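Local coordinates for protein AlyGC mutant - R241A (Glaciecola chathamensis S18K6, PDB 5GKQ) that probably cleaves alginate by beta-elimination as a family 6 polysaccharide lyase, captured here as an arginine-to-alanine mutant with mannuronate sugars bound, at residues L185-S190 / N218-N223; T238-N243 / N301-V306; V667-T672 / K691-G696. All coordinates share one frame; numbering follows the deposited sequence.

Contact 1: residues L185-S190 / N218-N223; sequences LRIGTS and NKSGKN. With BEM (beta-D-mannopyranuronic acid), chain C; BEM (beta-D-mannopyranuronic acid), chain B; BEM (beta-D-mannopyranuronic acid), chain D.
Lys219 NZ is gripped by two neighbouring mannuronates: it gives a hydrogen bond to O2 of the chain B sugar at 2.6 Å and a weak one to O4 of the chain C sugar. O6A of the chain C carboxylate also lies close, but the modelled distance is too short to be trusted in detail. The lysine starts beside Ile187 and Gly188, with CG anti to its carbonyl carbon (chi1 -65°), and runs on fully extended, which carries the ammonium out to the junction of the two sugars. Ser190 OG holds the other oxygen of the same carboxylate, O6B of chain C, at 3.2 Å. Arg186, bent at chi3, presents the edge of its guanidinium to the chain D sugar, where NH1 makes a weak bond to O6B. Strands 185-188 and 214-219 are parallel neighbours on successive turns of the right-handed beta-helix expected of this family, paired at Ile187 and Asn218; Lys219 N bonds to Ile187 O at 2.9 Å, though that oxygen is less surely placed. Behind the sugar site, Asn218 OD1 lies 3.9 Å from Ile187 CB and accepts a bond from Asn223 ND2 at 2.6 Å, while Asn218 ND2 reaches Ser220 O at 3.1 Å, tying down the turn that follows Lys219. Replacing Asn218 by alanine would remove both bonds and is likely to leave that turn less firmly held. Asn223 OD1 is bound separately, by Thr199 N.

Contact 2: residues T238-N243 / N301-V306; sequences TLAHGN and NRYHQV. With BEM (beta-D-mannopyranuronic acid), chain E; BEM (beta-D-mannopyranuronic acid), chain B.
This is a van der Waals contact between aromatic residues, buried at the sugar-binding groove, where strand 236-241 and the residues that follow it meet the loop leading from strand 289-292 to strand 310-317. No hydrogen bond crosses between the two segments. His241 and Tyr303 carry it: their planes are inclined at 44°, and His241 CE1 lies 3.7 Å from Tyr303 CD1. Ala240, probably the engineered alanine of this mutant, adds a looser touch, its CB 4.2 Å from Tyr303 CE1, and the same methyl sits over one face of the His241 ring. In the parallel beta-helix of this enzyme family, residues projecting from one stack of strands and from nearby loops line the substrate cleft, and here the Tyr303 ring forms a platform for the chain E mannuronate, whose C5 lies 3.7 Å above one face. The carboxylate oxygen O6B of this sugar takes a bond from Tyr303 N at 2.9 Å and a weak, strongly bent one from Arg302 NE, whose side chain is turned toward the carboxylate by bends at chi2 and chi3. The approach of the His241 imidazole to O3 of the chain B sugar is modelled too close to interpret. Asn267 joins the two segments from outside, binding Ala240 O through ND2 and His304 N through OD1.

Contact 3: residues V667-T672 / K691-G696; sequences VNKMTT and KTWVTG
Strands 667-671 and 691-695 run parallel, their axes 4.6 Å apart and only 3° out of line, and five backbone hydrogen bonds join the two segments in unbroken register from Val667 opposite Lys691 to Thr672 opposite Gly696. Asn668 N and Met670 N donate to Lys691 O and Trp693 O, while Trp693 N and Thr695 N return bonds to Asn668 O and Met670 O. Thr672 N to Thr695 O, at 3.2 Å, completes the set. Asn668, Met670, Thr692 and Val694 face inward and all meet Phe683 of strand 681-685. On this side Asn668 ND2 gives a hydrogen bond to Thr692 OG1 at 3.3 Å, tilted from the plane of its amide, while its OD1 is bound by Thr665 OG1; next to them Met670 CG packs 4.1 Å from Val694 CG2, the two side chains meeting at a slant. Such stacking of equivalent residues on consecutive turns is the hallmark of a parallel beta-helix, and strands 637-641 and 717-721 continue the stack on the two sides of this pair. Over the other face, Lys669 and Trp693 lie side by side. With chi1 at -69° the lysine chain sets off on the backbone-N side and stays extended alongside the indole, CG 3.9 Å from Trp693 CE3; NZ is too far from the six-membered ring for more than a weak cation-pi attraction. Asn668 O meets the indole at its edge. Thr671 and Thr695 repeat the side-by-side theme, the methyl CG2 of Thr671 lying 3.7 Å from Thr695 OG1, while Thr671 OG1 is bound by Asn641 ND2.

In the fold
The contacts follow one another along the chain. Contacts 1 and 2, centres 10 Å apart, belong to the N-terminal lyase region and share neighbouring strands, 214-219 and 236-241: Asn218 N probably bonds to Thr238 O, Lys222 N probably to Asn243 O, and Ser190 packs on His241. Both touch the chain B mannuronate, so together they line one continuous stretch of the sugar-binding groove. Contact 3 belongs to a separate set of parallel strands in the C-terminal half, centred about 40 Å from contact 1 and 35 Å from contact 2, and touches neither. It forms part of the second helical stack, whose residues Val667 and Lys691 rest against Tyr283 of the first.

Contact 1: residues L185-S190 / N218-N223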
loop_
_atom_site.group_PDB
_atom_site.type_symbol
_atom_site.label_atom_id
_atom_site.label_comp_id
_atom_site.label_asym_id
_atom_site.label_seq_id
_atom_site.Cartn_x
_atom_site.Cartn_y
_atom_site.Cartn_z
ATOM N N LEU A 185 20.509 -21.331 5.356
ATOM C CA LEU A 185 20.528 -22.618 6.039
ATOM C C LEU A 185 20.657 -22.430 7.543
ATOM O O LEU A 185 21.594 -21.777 8.009
ATOM C CB LEU A 185 21.685 -23.491 5.534
ATOM C CG LEU A 185 21.947 -24.846 6.209
ATOM C CD1 LEU A 185 20.761 -25.757 6.027
ATOM C CD2 LEU A 185 23.165 -25.483 5.604
ATOM N N ARG A 186 19.753 -23.042 8.300
ATOM C CA ARG A 186 19.763 -22.999 9.757
ATOM C C ARG A 186 19.740 -24.418 10.310
ATOM O O ARG A 186 18.883 -25.213 9.931
ATOM C CB ARG A 186 18.556 -22.220 10.279
ATOM C CG ARG A 186 18.634 -21.811 11.736
ATOM C CD ARG A 186 17.302 -21.247 12.193
ATOM N NE ARG A 186 16.304 -22.295 12.383
ATOM C CZ ARG A 186 14.998 -22.133 12.204
ATOM N NH1 ARG A 186 14.511 -20.972 11.813
ATOM N NH2 ARG A 186 14.177 -23.151 12.399
ATOM N N ILE A 187 20.654 -24.724 11.220
ATOM C CA ILE A 187 20.794 -26.065 11.775
ATOM C C ILE A 187 20.533 -25.980 13.276
ATOM O O ILE A 187 21.455 -25.884 14.086
ATOM C CB ILE A 187 22.169 -26.661 11.486
ATOM C CG1 ILE A 187 22.483 -26.531 10.011
ATOM C CG2 ILE A 187 22.204 -28.133 11.888
ATOM C CD1 ILE A 187 23.918 -26.785 9.724
ATOM N N GLY A 188 19.267 -26.057 13.663
ATOM C CA GLY A 188 18.845 -25.995 15.048
ATOM C C GLY A 188 18.212 -24.653 15.377
ATOM O O GLY A 188 18.007 -23.803 14.513
ATOM N N THR A 189 17.902 -24.483 16.657
ATOM C CA THR A 189 17.438 -23.219 17.207
ATOM C C THR A 189 18.151 -22.978 18.538
ATOM O O THR A 189 18.933 -23.807 19.013
ATOM C CB THR A 189 15.919 -23.207 17.383
ATOM O OG1 THR A 189 15.496 -24.468 17.889
ATOM C CG2 THR A 189 15.243 -22.984 16.085
ATOM N N SER A 190 17.898 -21.821 19.149
ATOM C CA SER A 190 18.619 -21.495 20.373
ATOM C C SER A 190 18.246 -22.464 21.482
ATOM O O SER A 190 19.118 -23.074 22.114
ATOM C CB SER A 190 18.352 -20.053 20.785
ATOM O OG SER A 190 16.973 -19.813 20.950
ATOM N N ASN A 218 24.314 -21.787 12.401
ATOM C CA ASN A 218 24.441 -23.038 13.127
ATOM C C ASN A 218 24.007 -22.840 14.566
ATOM O O ASN A 218 24.538 -21.980 15.268
ATOM C CB ASN A 218 25.870 -23.557 13.105
ATOM C CG ASN A 218 25.982 -24.925 13.734
ATOM O OD1 ASN A 218 25.626 -25.923 13.117
ATOM N ND2 ASN A 218 26.471 -24.979 14.967
ATOM N N LYS A 219 23.064 -23.655 15.014
ATOM C CA LYS A 219 22.521 -23.532 16.360
ATOM C C LYS A 219 22.336 -24.916 16.975
ATOM O O LYS A 219 21.291 -25.242 17.531
ATOM C CB LYS A 219 21.218 -22.736 16.332
ATOM C CG LYS A 219 21.400 -21.304 15.903
ATOM C CD LYS A 219 20.081 -20.591 15.727
ATOM C CE LYS A 219 20.264 -19.096 15.657
ATOM N NZ LYS A 219 19.043 -18.466 15.125
ATOM N N SER A 220 23.363 -25.753 16.882
ATOM C CA SER A 220 23.312 -27.110 17.408
ATOM C C SER A 220 24.734 -27.550 17.679
ATOM O O SER A 220 25.690 -26.842 17.369
ATOM C CB SER A 220 22.652 -28.077 16.432
ATOM O OG SER A 220 21.813 -27.380 15.546
ATOM N N GLY A 221 24.871 -28.756 18.207
ATOM C CA GLY A 221 26.165 -29.290 18.571
ATOM C C GLY A 221 26.718 -30.225 17.512
ATOM O O GLY A 221 25.975 -30.934 16.841
ATOM N N LYS A 222 28.038 -30.193 17.361
ATOM C CA LYS A 222 28.803 -31.230 16.675
ATOM C C LYS A 222 28.391 -31.408 15.218
ATOM O O LYS A 222 28.541 -32.489 14.653
ATOM C CB LYS A 222 28.723 -32.564 17.428
ATOM C CG LYS A 222 29.086 -32.443 18.913
ATOM C CD LYS A 222 29.793 -33.674 19.435
ATOM C CE LYS A 222 30.340 -33.448 20.835
ATOM N NZ LYS A 222 29.283 -33.494 21.885
ATOM N N ASN A 223 27.897 -30.354 14.586
ATOM C CA ASN A 223 27.688 -30.390 13.154
ATOM C C ASN A 223 29.005 -30.236 12.420
ATOM O O ASN A 223 30.031 -29.859 12.988
ATOM C CB ASN A 223 26.752 -29.285 12.709
ATOM C CG ASN A 223 25.414 -29.416 13.310
ATOM O OD1 ASN A 223 24.890 -30.518 13.425
ATOM N ND2 ASN A 223 24.846 -28.296 13.741
HETATM C C1 BEM C . 13.152 -17.942 15.294
HETATM C C2 BEM C . 13.328 -16.445 15.297
HETATM O O2 BEM C . 12.910 -15.868 16.528
HETATM C C3 BEM C . 14.783 -16.138 15.077
HETATM O O3 BEM C . 14.964 -14.739 15.153
HETATM C C4 BEM C . 15.613 -16.793 16.138
HETATM O O4 BEM C . 16.948 -16.319 15.994
HETATM C C5 BEM C . 15.408 -18.288 15.947
HETATM O O5 BEM C . 14.041 -18.553 16.209
HETATM C C6 BEM C . 16.195 -19.041 16.945
HETATM O O6B BEM C . 15.680 -19.208 18.044
HETATM O O6A BEM C . 17.413 -18.940 16.856
HETATM C C1 BEM B . 17.230 -15.450 17.103
HETATM C C2 BEM B . 17.987 -16.244 18.127
HETATM O O2 BEM B . 18.304 -17.423 17.411
HETATM C C3 BEM B . 19.271 -15.664 18.708
HETATM O O3 BEM B . 20.230 -16.723 18.844
HETATM C C4 BEM B . 19.907 -14.520 17.933
HETATM O O4 BEM B . 19.943 -13.380 18.787
HETATM C C5 BEM B . 19.210 -14.140 16.637
HETATM O O5 BEM B . 17.799 -14.197 16.788
HETATM C C6 BEM B . 19.667 -14.991 15.494
HETATM O O6B BEM B . 18.984 -14.915 14.465
HETATM O O6A BEM B . 20.857 -15.358 15.467
HETATM C C1 BEM D . 9.490 -21.477 16.219
HETATM C C2 BEM D . 10.418 -21.112 17.362
HETATM O O2 BEM D . 11.414 -22.112 17.506
HETATM C C3 BEM D . 11.039 -19.746 17.111
HETATM O O3 BEM D . 12.146 -19.471 17.954
HETATM C C4 BEM D . 11.587 -19.609 15.723
HETATM O O4 BEM D . 11.792 -18.215 15.572
HETATM C C5 BEM D . 10.545 -20.046 14.721
HETATM O O5 BEM D . 10.204 -21.398 14.992
HETATM C C6 BEM D . 11.095 -19.728 13.363
HETATM O O6B BEM D . 11.285 -20.606 12.493
HETATM O O6A BEM D . 11.486 -18.556 13.221
HETATM O O1 BEM D . 8.969 -22.782 16.460
#

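Contact 2: residues T238-N243 / N301-V306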
loop_
_atom_site.group_PDB
_atom_site.type_symbol
_atom_site.label_atom_id
_atom_site.label_comp_id
_atom_site.label_asym_id
_atom_site.label_seq_id
_atom_site.Cartn_x
_atom_site.Cartn_y
_atom_site.Cartn_z
ATOM N N THR A 238 27.936 -18.275 10.505
ATOM C CA THR A 238 27.934 -17.936 11.925
ATOM C C THR A 238 27.645 -19.173 12.765
ATOM O O THR A 238 26.600 -19.807 12.601
ATOM C CB THR A 238 26.899 -16.859 12.256
ATOM O OG1 THR A 238 27.203 -15.643 11.572
ATOM C CG2 THR A 238 26.898 -16.583 13.729
ATOM N N LEU A 239 28.557 -19.484 13.685
ATOM C CA LEU A 239 28.346 -20.461 14.752
ATOM C C LEU A 239 27.631 -19.774 15.915
ATOM O O LEU A 239 28.197 -19.524 16.977
ATOM C CB LEU A 239 29.679 -21.042 15.199
ATOM C CG LEU A 239 30.369 -22.225 14.519
ATOM C CD1 LEU A 239 29.798 -22.551 13.155
ATOM C CD2 LEU A 239 31.872 -22.020 14.441
ATOM N N ALA A 240 26.358 -19.463 15.689
ATOM C CA ALA A 240 25.535 -18.711 16.629
ATOM C C ALA A 240 25.470 -19.356 18.006
ATOM O O ALA A 240 26.015 -18.830 18.976
ATOM C CB ALA A 240 24.121 -18.555 16.071
ATOM N N HIS A 241 24.785 -20.484 18.101
ATOM C CA HIS A 241 24.663 -21.245 19.330
ATOM C C HIS A 241 25.173 -22.659 19.092
ATOM O O HIS A 241 25.213 -23.139 17.961
ATOM C CB HIS A 241 23.215 -21.276 19.805
ATOM C CG HIS A 241 22.572 -19.928 19.864
ATOM N ND1 HIS A 241 23.023 -18.927 20.694
ATOM C CD2 HIS A 241 21.501 -19.420 19.210
ATOM C CE1 HIS A 241 22.266 -17.856 20.540
ATOM N NE2 HIS A 241 21.336 -18.128 19.643
ATOM N N GLY A 242 25.586 -23.319 20.161
ATOM C CA GLY A 242 25.974 -24.708 20.056
ATOM C C GLY A 242 27.452 -24.919 19.843
ATOM O O GLY A 242 28.089 -24.152 19.120
ATOM N N ASN A 243 27.992 -25.976 20.443
ATOM C CA ASN A 243 29.424 -26.198 20.588
ATOM C C ASN A 243 29.880 -27.414 19.791
ATOM O O ASN A 243 29.083 -28.176 19.261
ATOM C CB ASN A 243 29.785 -26.390 22.065
ATOM C CG ASN A 243 29.009 -25.465 22.987
ATOM O OD1 ASN A 243 28.953 -24.252 22.777
ATOM N ND2 ASN A 243 28.406 -26.038 24.021
ATOM N N ASN A 301 19.558 -18.232 24.657
ATOM C CA ASN A 301 19.355 -17.375 23.494
ATOM C C ASN A 301 20.474 -16.343 23.454
ATOM O O ASN A 301 20.345 -15.288 22.825
ATOM C CB ASN A 301 17.976 -16.711 23.546
ATOM C CG ASN A 301 17.759 -15.934 24.832
ATOM O OD1 ASN A 301 18.348 -16.255 25.864
ATOM N ND2 ASN A 301 16.928 -14.900 24.773
ATOM N N ARG A 302 21.587 -16.642 24.127
ATOM C CA ARG A 302 22.669 -15.692 24.297
ATOM C C ARG A 302 23.977 -16.271 23.782
ATOM O O ARG A 302 24.294 -17.435 24.031
ATOM C CB ARG A 302 22.785 -15.293 25.757
ATOM C CG ARG A 302 21.472 -14.763 26.258
ATOM C CD ARG A 302 21.043 -13.523 25.411
ATOM N NE ARG A 302 22.084 -12.519 25.347
ATOM C CZ ARG A 302 21.914 -11.257 25.784
ATOM N NH1 ARG A 302 20.775 -10.840 26.293
ATOM N NH2 ARG A 302 22.897 -10.392 25.732
ATOM N N TYR A 303 24.719 -15.446 23.047
ATOM C CA TYR A 303 26.045 -15.818 22.575
ATOM C C TYR A 303 26.948 -16.103 23.759
ATOM O O TYR A 303 27.107 -15.257 24.639
ATOM C CB TYR A 303 26.627 -14.695 21.723
ATOM C CG TYR A 303 25.902 -14.505 20.424
ATOM C CD1 TYR A 303 25.116 -15.515 19.907
ATOM C CD2 TYR A 303 26.003 -13.319 19.716
ATOM C CE1 TYR A 303 24.450 -15.357 18.727
ATOM C CE2 TYR A 303 25.340 -13.147 18.532
ATOM C CZ TYR A 303 24.566 -14.168 18.042
ATOM O OH TYR A 303 23.906 -13.993 16.856
ATOM N N HIS A 304 27.531 -17.289 23.795
ATOM C CA HIS A 304 28.369 -17.691 24.909
ATOM C C HIS A 304 29.835 -17.470 24.591
ATOM O O HIS A 304 30.258 -17.541 23.440
ATOM C CB HIS A 304 28.145 -19.153 25.265
ATOM C CG HIS A 304 26.848 -19.405 25.955
ATOM N ND1 HIS A 304 26.541 -20.611 26.545
ATOM C CD2 HIS A 304 25.778 -18.602 26.155
ATOM C CE1 HIS A 304 25.333 -20.540 27.075
ATOM N NE2 HIS A 304 24.849 -19.332 26.851
ATOM N N GLN A 305 30.603 -17.205 25.636
ATOM C CA GLN A 305 32.029 -16.953 25.519
ATOM C C GLN A 305 32.702 -17.979 24.612
ATOM O O GLN A 305 32.400 -19.172 24.667
ATOM C CB GLN A 305 32.643 -16.974 26.923
ATOM C CG GLN A 305 34.122 -17.180 26.975
ATOM C CD GLN A 305 34.661 -17.070 28.379
ATOM O OE1 GLN A 305 35.289 -16.071 28.727
ATOM N NE2 GLN A 305 34.426 -18.092 29.196
ATOM N N VAL A 306 33.588 -17.490 23.741
ATOM C CA VAL A 306 34.398 -18.380 22.922
ATOM C C VAL A 306 35.394 -19.084 23.823
ATOM O O VAL A 306 36.114 -18.446 24.601
ATOM C CB VAL A 306 35.108 -17.609 21.800
ATOM C CG1 VAL A 306 36.300 -18.405 21.282
ATOM C CG2 VAL A 306 34.143 -17.295 20.673
HETATM C C1 BEM E . 21.316 -13.053 19.031
HETATM C C2 BEM E . 21.582 -11.778 18.209
HETATM O O2 BEM E . 20.467 -11.521 17.345
HETATM C C3 BEM E . 21.958 -10.542 19.039
HETATM O O3 BEM E . 21.090 -9.455 18.737
HETATM C C4 BEM E . 21.938 -10.734 20.543
HETATM O O4 BEM E . 22.649 -9.667 21.148
HETATM C C5 BEM E . 22.625 -12.049 20.825
HETATM O O5 BEM E . 21.678 -13.039 20.429
HETATM C C6 BEM E . 23.148 -12.121 22.230
HETATM O O6B BEM E . 22.991 -13.185 22.842
HETATM O O6A BEM E . 24.168 -11.449 22.452
HETATM C C1 BEM B . 17.230 -15.450 17.103
HETATM C C2 BEM B . 17.987 -16.244 18.127
HETATM O O2 BEM B . 18.304 -17.423 17.411
HETATM C C3 BEM B . 19.271 -15.664 18.708
HETATM O O3 BEM B . 20.230 -16.723 18.844
HETATM C C4 BEM B . 19.907 -14.520 17.933
HETATM O O4 BEM B . 19.943 -13.380 18.787
HETATM C C5 BEM B . 19.210 -14.140 16.637
HETATM O O5 BEM B . 17.799 -14.197 16.788
HETATM C C6 BEM B . 19.667 -14.991 15.494
HETATM O O6B BEM B . 18.984 -14.915 14.465
HETATM O O6A BEM B . 20.857 -15.358 15.467
#

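Contact 3: residues V667-T672 / K691-G696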
loop_
_atom_site.group_PDB
_atom_site.type_symbol
_atom_site.label_atom_id
_atom_site.label_comp_id
_atom_site.label_asym_id
_atom_site.label_seq_id
_atom_site.Cartn_x
_atom_site.Cartn_y
_atom_site.Cartn_z
ATOM N N VAL A 667 25.275 3.502 6.754
ATOM C CA VAL A 667 26.430 4.160 6.174
ATOM C C VAL A 667 25.917 5.431 5.521
ATOM O O VAL A 667 25.017 5.369 4.676
ATOM C CB VAL A 667 27.155 3.271 5.152
ATOM C CG1 VAL A 667 28.112 4.089 4.339
ATOM C CG2 VAL A 667 27.890 2.154 5.853
ATOM N N ASN A 668 26.459 6.581 5.929
ATOM C CA ASN A 668 26.059 7.887 5.419
ATOM C C ASN A 668 27.291 8.644 4.948
ATOM O O ASN A 668 28.298 8.682 5.653
ATOM C CB ASN A 668 25.331 8.688 6.492
ATOM C CG ASN A 668 24.188 7.920 7.103
ATOM O OD1 ASN A 668 23.134 7.785 6.494
ATOM N ND2 ASN A 668 24.393 7.397 8.298
ATOM N N LYS A 669 27.222 9.228 3.756
ATOM C CA LYS A 669 28.307 10.054 3.236
ATOM C C LYS A 669 27.706 11.250 2.499
ATOM O O LYS A 669 27.301 11.123 1.342
ATOM C CB LYS A 669 29.225 9.254 2.325
ATOM C CG LYS A 669 30.041 8.212 3.046
ATOM C CD LYS A 669 30.922 7.421 2.082
ATOM C CE LYS A 669 31.192 5.990 2.571
ATOM N NZ LYS A 669 32.134 5.217 1.693
ATOM N N MET A 670 27.650 12.412 3.165
ATOM C CA MET A 670 27.335 13.691 2.528
ATOM C C MET A 670 28.627 14.471 2.350
ATOM O O MET A 670 29.164 14.998 3.319
ATOM C CB MET A 670 26.364 14.514 3.359
ATOM C CG MET A 670 25.364 13.723 4.115
ATOM S SD MET A 670 24.461 12.713 2.988
ATOM C CE MET A 670 23.996 11.385 4.102
ATOM N N THR A 671 29.123 14.569 1.123
ATOM C CA THR A 671 30.380 15.248 0.879
ATOM C C THR A 671 30.244 16.259 -0.249
ATOM O O THR A 671 29.493 16.057 -1.211
ATOM C CB THR A 671 31.501 14.287 0.526
ATOM O OG1 THR A 671 31.269 13.749 -0.775
ATOM C CG2 THR A 671 31.574 13.167 1.522
ATOM N N THR A 672 31.043 17.328 -0.130
ATOM C CA THR A 672 31.166 18.453 -1.057
ATOM C C THR A 672 29.839 18.909 -1.674
ATOM O O THR A 672 29.766 19.178 -2.874
ATOM C CB THR A 672 32.225 18.143 -2.137
ATOM O OG1 THR A 672 31.891 18.815 -3.351
ATOM C CG2 THR A 672 32.393 16.668 -2.431
ATOM N N LYS A 691 28.073 4.314 10.568
ATOM C CA LYS A 691 29.176 5.158 10.138
ATOM C C LYS A 691 28.649 6.352 9.345
ATOM O O LYS A 691 27.891 6.181 8.389
ATOM C CB LYS A 691 30.162 4.351 9.303
ATOM C CG LYS A 691 30.701 3.141 10.026
ATOM C CD LYS A 691 31.709 2.392 9.181
ATOM C CE LYS A 691 32.215 1.169 9.916
ATOM N NZ LYS A 691 32.839 1.544 11.218
ATOM N N THR A 692 29.044 7.564 9.754
ATOM C CA THR A 692 28.553 8.796 9.152
ATOM C C THR A 692 29.714 9.707 8.811
ATOM O O THR A 692 30.629 9.891 9.612
ATOM C CB THR A 692 27.599 9.538 10.075
ATOM O OG1 THR A 692 26.527 8.670 10.446
ATOM C CG2 THR A 692 27.029 10.777 9.384
ATOM N N TRP A 693 29.673 10.261 7.610
ATOM C CA TRP A 693 30.661 11.210 7.134
ATOM C C TRP A 693 29.908 12.394 6.557
ATOM O O TRP A 693 29.098 12.225 5.639
ATOM C CB TRP A 693 31.563 10.603 6.067
ATOM C CG TRP A 693 32.674 9.752 6.558
ATOM C CD1 TRP A 693 33.930 10.167 6.909
ATOM C CD2 TRP A 693 32.665 8.316 6.706
ATOM N NE1 TRP A 693 34.694 9.082 7.284
ATOM C CE2 TRP A 693 33.943 7.939 7.165
ATOM C CE3 TRP A 693 31.699 7.320 6.503
ATOM C CZ2 TRP A 693 34.276 6.608 7.429
ATOM C CZ3 TRP A 693 32.037 5.999 6.762
ATOM C CH2 TRP A 693 33.311 5.658 7.221
ATOM N N VAL A 694 30.162 13.579 7.109
ATOM C CA VAL A 694 29.624 14.837 6.602
ATOM C C VAL A 694 30.830 15.763 6.485
ATOM O O VAL A 694 31.227 16.397 7.465
ATOM C CB VAL A 694 28.562 15.439 7.522
ATOM C CG1 VAL A 694 28.171 16.804 7.025
ATOM C CG2 VAL A 694 27.360 14.531 7.630
ATOM N N THR A 695 31.447 15.812 5.305
ATOM C CA THR A 695 32.687 16.548 5.110
ATOM C C THR A 695 32.625 17.396 3.846
ATOM O O THR A 695 32.087 16.966 2.826
ATOM C CB THR A 695 33.918 15.624 5.022
ATOM O OG1 THR A 695 33.923 14.930 3.773
ATOM C CG2 THR A 695 33.934 14.641 6.143
ATOM N N GLY A 696 33.176 18.606 3.925
ATOM C CA GLY A 696 33.395 19.430 2.755
ATOM C C GLY A 696 32.187 20.165 2.233
ATOM O O GLY A 696 32.217 20.630 1.094
#